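Local coordinates for protein separin (Saccharomyces cerevisiae, PDB 5U1T) that cleaves the Mcd1/Scc1 subunit of cohesin as a caspase-like cysteine protease to release sister chromatids at anaphase onset, and is held inactive by securin until then, at residues A[414-419]-A[437-441]; A[481-485]-A[507-513]. All blocks are in the same frame, centred on the assembly; numbering follows the deposited sequence.

Interaction 1: residues A[414-419]-A[437-441]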
loop_
_atom_site.group_PDB
_atom_site.type_symbol
_atom_site.label_atom_id
_atom_site.label_comp_id
_atom_site.label_asym_id
_atom_site.label_seq_id
_atom_site.Cartn_x
_atom_site.Cartn_y
_atom_site.Cartn_z
ATOM N N THR A 414 -8.980 7.610 49.469
ATOM C CA THR A 414 -8.055 8.329 48.606
ATOM C C THR A 414 -8.712 8.782 47.295
ATOM O O THR A 414 -8.676 9.968 46.959
ATOM C CB THR A 414 -6.829 7.455 48.292
ATOM O OG1 THR A 414 -6.142 7.155 49.516
ATOM C CG2 THR A 414 -5.883 8.158 47.298
ATOM N N ALA A 415 -9.297 7.836 46.561
ATOM C CA ALA A 415 -10.042 8.119 45.338
ATOM C C ALA A 415 -11.023 9.270 45.514
ATOM O O ALA A 415 -11.058 10.217 44.727
ATOM C CB ALA A 415 -10.790 6.865 44.880
ATOM N N ASN A 416 -11.826 9.193 46.564
ATOM C CA ASN A 416 -12.861 10.190 46.759
ATOM C C ASN A 416 -12.316 11.575 47.055
ATOM O O ASN A 416 -12.878 12.565 46.612
ATOM C CB ASN A 416 -13.803 9.759 47.860
ATOM C CG ASN A 416 -15.199 10.244 47.624
ATOM O OD1 ASN A 416 -15.609 10.456 46.487
ATOM N ND2 ASN A 416 -15.942 10.446 48.700
ATOM N N LEU A 417 -11.217 11.649 47.794
ATOM C CA LEU A 417 -10.627 12.943 48.090
ATOM C C LEU A 417 -10.081 13.553 46.815
ATOM O O LEU A 417 -10.163 14.768 46.605
ATOM C CB LEU A 417 -9.528 12.817 49.133
ATOM C CG LEU A 417 -8.996 14.148 49.654
ATOM C CD1 LEU A 417 -10.138 15.028 50.062
ATOM C CD2 LEU A 417 -8.070 13.905 50.814
ATOM N N GLU A 418 -9.513 12.688 45.975
ATOM C CA GLU A 418 -9.060 13.063 44.644
ATOM C C GLU A 418 -10.211 13.681 43.857
ATOM O O GLU A 418 -10.107 14.804 43.363
ATOM C CB GLU A 418 -8.494 11.836 43.912
ATOM C CG GLU A 418 -7.805 12.146 42.602
ATOM C CD GLU A 418 -6.819 13.309 42.729
ATOM O OE1 GLU A 418 -5.809 13.180 43.465
ATOM O OE2 GLU A 418 -7.061 14.363 42.094
ATOM N N ILE A 419 -11.313 12.942 43.765
ATOM C CA ILE A 419 -12.522 13.431 43.112
ATOM C C ILE A 419 -13.020 14.737 43.714
ATOM O O ILE A 419 -13.411 15.661 42.991
ATOM C CB ILE A 419 -13.648 12.402 43.184
ATOM C CG1 ILE A 419 -13.330 11.214 42.278
ATOM C CG2 ILE A 419 -14.967 13.034 42.787
ATOM C CD1 ILE A 419 -13.093 11.591 40.820
ATOM N N LYS A 437 -3.393 9.565 37.882
ATOM C CA LYS A 437 -3.430 9.228 39.311
ATOM C C LYS A 437 -4.260 7.980 39.550
ATOM O O LYS A 437 -3.829 7.061 40.241
ATOM C CB LYS A 437 -4.005 10.379 40.146
ATOM C CG LYS A 437 -3.040 11.504 40.417
ATOM C CD LYS A 437 -3.562 12.420 41.480
ATOM C CE LYS A 437 -2.465 13.324 42.008
ATOM N NZ LYS A 437 -2.796 13.848 43.384
ATOM N N PHE A 438 -5.457 7.967 38.968
ATOM C CA PHE A 438 -6.389 6.875 39.160
ATOM C C PHE A 438 -5.825 5.607 38.544
ATOM O O PHE A 438 -6.132 4.500 38.988
ATOM C CB PHE A 438 -7.767 7.225 38.588
ATOM C CG PHE A 438 -8.777 7.675 39.650
ATOM C CD1 PHE A 438 -9.584 6.750 40.309
ATOM C CD2 PHE A 438 -8.907 9.011 39.987
ATOM C CE1 PHE A 438 -10.504 7.150 41.267
ATOM C CE2 PHE A 438 -9.826 9.420 40.949
ATOM C CZ PHE A 438 -10.624 8.488 41.590
ATOM N N GLU A 439 -4.965 5.768 37.547
ATOM C CA GLU A 439 -4.194 4.642 37.058
ATOM C C GLU A 439 -3.392 4.018 38.206
ATOM O O GLU A 439 -3.403 2.804 38.379
ATOM C CB GLU A 439 -3.267 5.065 35.926
ATOM C CG GLU A 439 -2.483 3.916 35.347
ATOM C CD GLU A 439 -1.943 4.225 33.963
ATOM O OE1 GLU A 439 -1.589 5.400 33.719
ATOM O OE2 GLU A 439 -1.881 3.302 33.115
ATOM N N LYS A 440 -2.721 4.836 39.011
ATOM C CA LYS A 440 -1.868 4.280 40.057
ATOM C C LYS A 440 -2.704 3.667 41.188
ATOM O O LYS A 440 -2.341 2.606 41.698
ATOM C CB LYS A 440 -0.895 5.342 40.595
ATOM C CG LYS A 440 -0.114 6.069 39.485
ATOM C CD LYS A 440 1.408 6.222 39.749
ATOM C CE LYS A 440 2.204 6.215 38.419
ATOM N NZ LYS A 440 3.719 6.236 38.595
ATOM N N PHE A 441 -3.813 4.320 41.568
ATOM C CA PHE A 441 -4.776 3.746 42.528
ATOM C C PHE A 441 -5.231 2.362 42.071
ATOM O O PHE A 441 -5.046 1.376 42.784
ATOM C CB PHE A 441 -6.029 4.628 42.709
ATOM C CG PHE A 441 -5.740 6.054 43.094
ATOM C CD1 PHE A 441 -4.547 6.409 43.705
ATOM C CD2 PHE A 441 -6.676 7.042 42.843
ATOM C CE1 PHE A 441 -4.296 7.719 44.041
ATOM C CE2 PHE A 441 -6.425 8.356 43.181
ATOM C CZ PHE A 441 -5.234 8.692 43.776
#
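Helices 408-425 and 431-444, consecutive in the chain and joined by a short loop, form an antiparallel hairpin in the helical region of separase; their segments here run at 171° with axes 11.0 Å apart, a spacing that leaves room for aromatic rings between them. Thr414 sets its methyl over the Phe441 ring in a CH-pi contact, CG2 lying 4.0 Å from the ring centroid and 27° off the normal, while its hydroxyl bonds back to the Phe410 carbonyl. The closest CA pair is Ala415 with Phe438, 7.3 Å apart, and the small side chain admits the ring: Ala415 CB to Phe438 CE1 is 3.6 Å. Glu418, one turn on, touches both rings through its CG methylene, with CG 3.8 Å from Phe438 CE2 and 4.1 Å from Phe441 CE2, and its carboxylate forms a salt bridge to Lys437 (OE1 to NZ, 3.1 Å). Ile419 closes on Phe438, CG1 to CZ 3.9 Å. Phe438 and Phe441 also reach Ile454 of helix 448-458, tying the hairpin to the next helix. The chemistry is thus chiefly apolar, with one ion pair beside the rings; Lys437 NZ also bonds Ser392 OG, so this charge links helix 388-404 to the pair.

Interaction 2: residues A[481-485]-A[507-513]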
loop_
_atom_site.group_PDB
_atom_site.type_symbol
_atom_site.label_atom_id
_atom_site.label_comp_id
_atom_site.label_asym_id
_atom_site.label_seq_id
_atom_site.Cartn_x
_atom_site.Cartn_y
_atom_site.Cartn_z
ATOM N N PHE A 481 -9.844 4.947 29.149
ATOM C CA PHE A 481 -9.785 3.630 28.541
ATOM C C PHE A 481 -8.359 3.096 28.496
ATOM O O PHE A 481 -8.077 2.004 28.999
ATOM C CB PHE A 481 -10.347 3.670 27.141
ATOM C CG PHE A 481 -10.366 2.339 26.481
ATOM C CD1 PHE A 481 -9.268 1.899 25.750
ATOM C CD2 PHE A 481 -11.473 1.518 26.591
ATOM C CE1 PHE A 481 -9.276 0.681 25.150
ATOM C CE2 PHE A 481 -11.481 0.288 25.972
ATOM C CZ PHE A 481 -10.374 -0.128 25.249
ATOM N N ILE A 482 -7.477 3.857 27.863
ATOM C CA ILE A 482 -6.080 3.478 27.775
ATOM C C ILE A 482 -5.447 3.258 29.149
ATOM O O ILE A 482 -4.828 2.224 29.377
ATOM C CB ILE A 482 -5.269 4.535 27.017
ATOM C CG1 ILE A 482 -5.584 4.458 25.527
ATOM C CG2 ILE A 482 -3.794 4.327 27.234
ATOM C CD1 ILE A 482 -5.366 5.759 24.786
ATOM N N HIS A 483 -5.597 4.200 30.072
ATOM C CA HIS A 483 -4.798 4.138 31.297
ATOM C C HIS A 483 -5.441 3.380 32.458
ATOM O O HIS A 483 -4.750 3.037 33.423
ATOM C CB HIS A 483 -4.459 5.548 31.777
ATOM C CG HIS A 483 -3.640 6.338 30.805
ATOM N ND1 HIS A 483 -2.287 6.556 30.972
ATOM C CD2 HIS A 483 -3.980 6.971 29.657
ATOM C CE1 HIS A 483 -1.834 7.288 29.971
ATOM N NE2 HIS A 483 -2.840 7.553 29.157
ATOM N N CYS A 484 -6.749 3.135 32.378
ATOM C CA CYS A 484 -7.503 2.632 33.522
ATOM C C CYS A 484 -8.384 1.435 33.201
ATOM O O CYS A 484 -8.278 0.407 33.864
ATOM C CB CYS A 484 -8.365 3.746 34.118
ATOM S SG CYS A 484 -7.434 5.072 34.930
ATOM N N PHE A 485 -9.252 1.566 32.202
ATOM C CA PHE A 485 -10.221 0.522 31.876
ATOM C C PHE A 485 -9.550 -0.791 31.517
ATOM O O PHE A 485 -9.989 -1.850 31.934
ATOM C CB PHE A 485 -11.122 0.980 30.735
ATOM C CG PHE A 485 -12.089 -0.056 30.267
ATOM C CD1 PHE A 485 -13.252 -0.296 30.960
ATOM C CD2 PHE A 485 -11.846 -0.778 29.108
ATOM C CE1 PHE A 485 -14.149 -1.245 30.523
ATOM C CE2 PHE A 485 -12.737 -1.727 28.657
ATOM C CZ PHE A 485 -13.889 -1.970 29.371
ATOM N N LEU A 507 -16.494 4.945 25.563
ATOM C CA LEU A 507 -15.658 3.954 26.257
ATOM C C LEU A 507 -15.824 2.538 25.696
ATOM O O LEU A 507 -14.835 1.871 25.461
ATOM C CB LEU A 507 -15.932 3.931 27.765
ATOM C CG LEU A 507 -15.060 2.943 28.560
ATOM C CD1 LEU A 507 -13.787 3.574 29.070
ATOM C CD2 LEU A 507 -15.838 2.311 29.691
ATOM N N TYR A 508 -17.048 2.068 25.488
ATOM C CA TYR A 508 -17.209 0.707 24.997
ATOM C C TYR A 508 -17.034 0.635 23.478
ATOM O O TYR A 508 -16.713 -0.421 22.935
ATOM C CB TYR A 508 -18.565 0.132 25.412
ATOM C CG TYR A 508 -18.553 -0.439 26.815
ATOM C CD1 TYR A 508 -18.003 -1.691 27.069
ATOM C CD2 TYR A 508 -19.074 0.279 27.898
ATOM C CE1 TYR A 508 -17.970 -2.223 28.356
ATOM C CE2 TYR A 508 -19.051 -0.257 29.190
ATOM C CZ TYR A 508 -18.496 -1.513 29.409
ATOM O OH TYR A 508 -18.453 -2.065 30.681
ATOM N N GLY A 509 -17.234 1.761 22.805
ATOM C CA GLY A 509 -16.906 1.874 21.403
ATOM C C GLY A 509 -15.460 1.473 21.155
ATOM O O GLY A 509 -15.169 0.780 20.185
ATOM N N ASN A 510 -14.564 1.896 22.047
ATOM C CA ASN A 510 -13.144 1.575 21.946
ATOM C C ASN A 510 -12.799 0.178 22.431
ATOM O O ASN A 510 -11.672 -0.267 22.266
ATOM C CB ASN A 510 -12.310 2.582 22.731
ATOM C CG ASN A 510 -12.016 3.838 21.939
ATOM O OD1 ASN A 510 -12.740 4.835 22.020
ATOM N ND2 ASN A 510 -10.951 3.794 21.152
ATOM N N SER A 511 -13.761 -0.513 23.028
ATOM C CA SER A 511 -13.490 -1.833 23.579
ATOM C C SER A 511 -13.755 -2.939 22.559
ATOM O O SER A 511 -14.395 -2.726 21.529
ATOM C CB SER A 511 -14.328 -2.085 24.844
ATOM O OG SER A 511 -15.635 -2.543 24.527
ATOM N N SER A 512 -13.266 -4.135 22.870
ATOM C CA SER A 512 -13.494 -5.299 22.025
ATOM C C SER A 512 -14.491 -6.246 22.678
ATOM O O SER A 512 -14.637 -7.382 22.241
ATOM C CB SER A 512 -12.186 -6.042 21.757
ATOM O OG SER A 512 -11.720 -6.681 22.944
ATOM N N ILE A 513 -15.156 -5.780 23.728
ATOM C CA ILE A 513 -16.135 -6.591 24.436
ATOM C C ILE A 513 -17.294 -6.899 23.506
ATOM O O ILE A 513 -17.758 -6.027 22.789
ATOM C CB ILE A 513 -16.634 -5.887 25.714
ATOM C CG1 ILE A 513 -15.440 -5.609 26.642
ATOM C CG2 ILE A 513 -17.706 -6.722 26.396
ATOM C CD1 ILE A 513 -15.790 -4.882 27.927
#
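Two phenylalanines at the end of helix 470-485 pack against the end of helix 501-509 and the loop leaving it, a helix-to-loop junction in the helical region of separase. Phe481 and Phe485 stand four residues apart, both with chi1 near 180° and CA-to-CB bonds directed at the opposing segment, within a wider pi-type turn that spans 481-485. Leu507 meets both: its CD1 lies 3.9 Å from Phe481 CB, its CD2 3.9 Å from Phe485 CD1, and its CG sits over one face of the Phe485 ring. The CA atoms of Leu507 and Phe481 are 6.3 Å apart, the closest CA pair of the two segments. Tyr508 receives the edge of Phe485 on its ring face, a T-shaped pair with centroids 5.8 Å apart and planes at 78°; its hydroxyl bonds the carbonyl of Ile494. Asn510 lays CB over the Phe481 face, 4.0 Å from the centroid and 7° off the normal, a well-centred CH-pi contact, and its main-chain O is 3.3 Å from Phe481 CZ. Asn510 also packs on an apolar side chain of the securin chain, so this junction adjoins the inhibitor. Ser511 touches both rings, CB to Phe481 CE2 being 3.9 Å and CB to Phe485 CE2 4.1 Å, while its OG donates to the Tyr508 carbonyl (OG to O, 2.9 Å) and holds the turn. At Ile513 the chain returns to the edge of the Phe485 ring, where Ile513 CD1 lies 3.8 Å from Phe485 CZ.

In the fold
Interactions 1 and 2 follow one another along the chain, with centres about 19 Å apart, and they touch where 437-441 meets 481-485. While Phe438 and Phe441 engage 414-419, Glu439 on the same helix turns to 481-485: Glu439 OE1 lies 3.1 Å from His483 ND1, a probable hydrogen bond, and Glu439 N is 3.7 Å from Cys484 SG. Arg487 adds a salt bridge to Glu439. Helix 431-444 therefore joins the hairpin of interaction 1 to the junction of interaction 2. Both are packing contacts away from the probable catalytic Cys1497; securin touches interaction 2, whereas it does not touch the two segments of interaction 1.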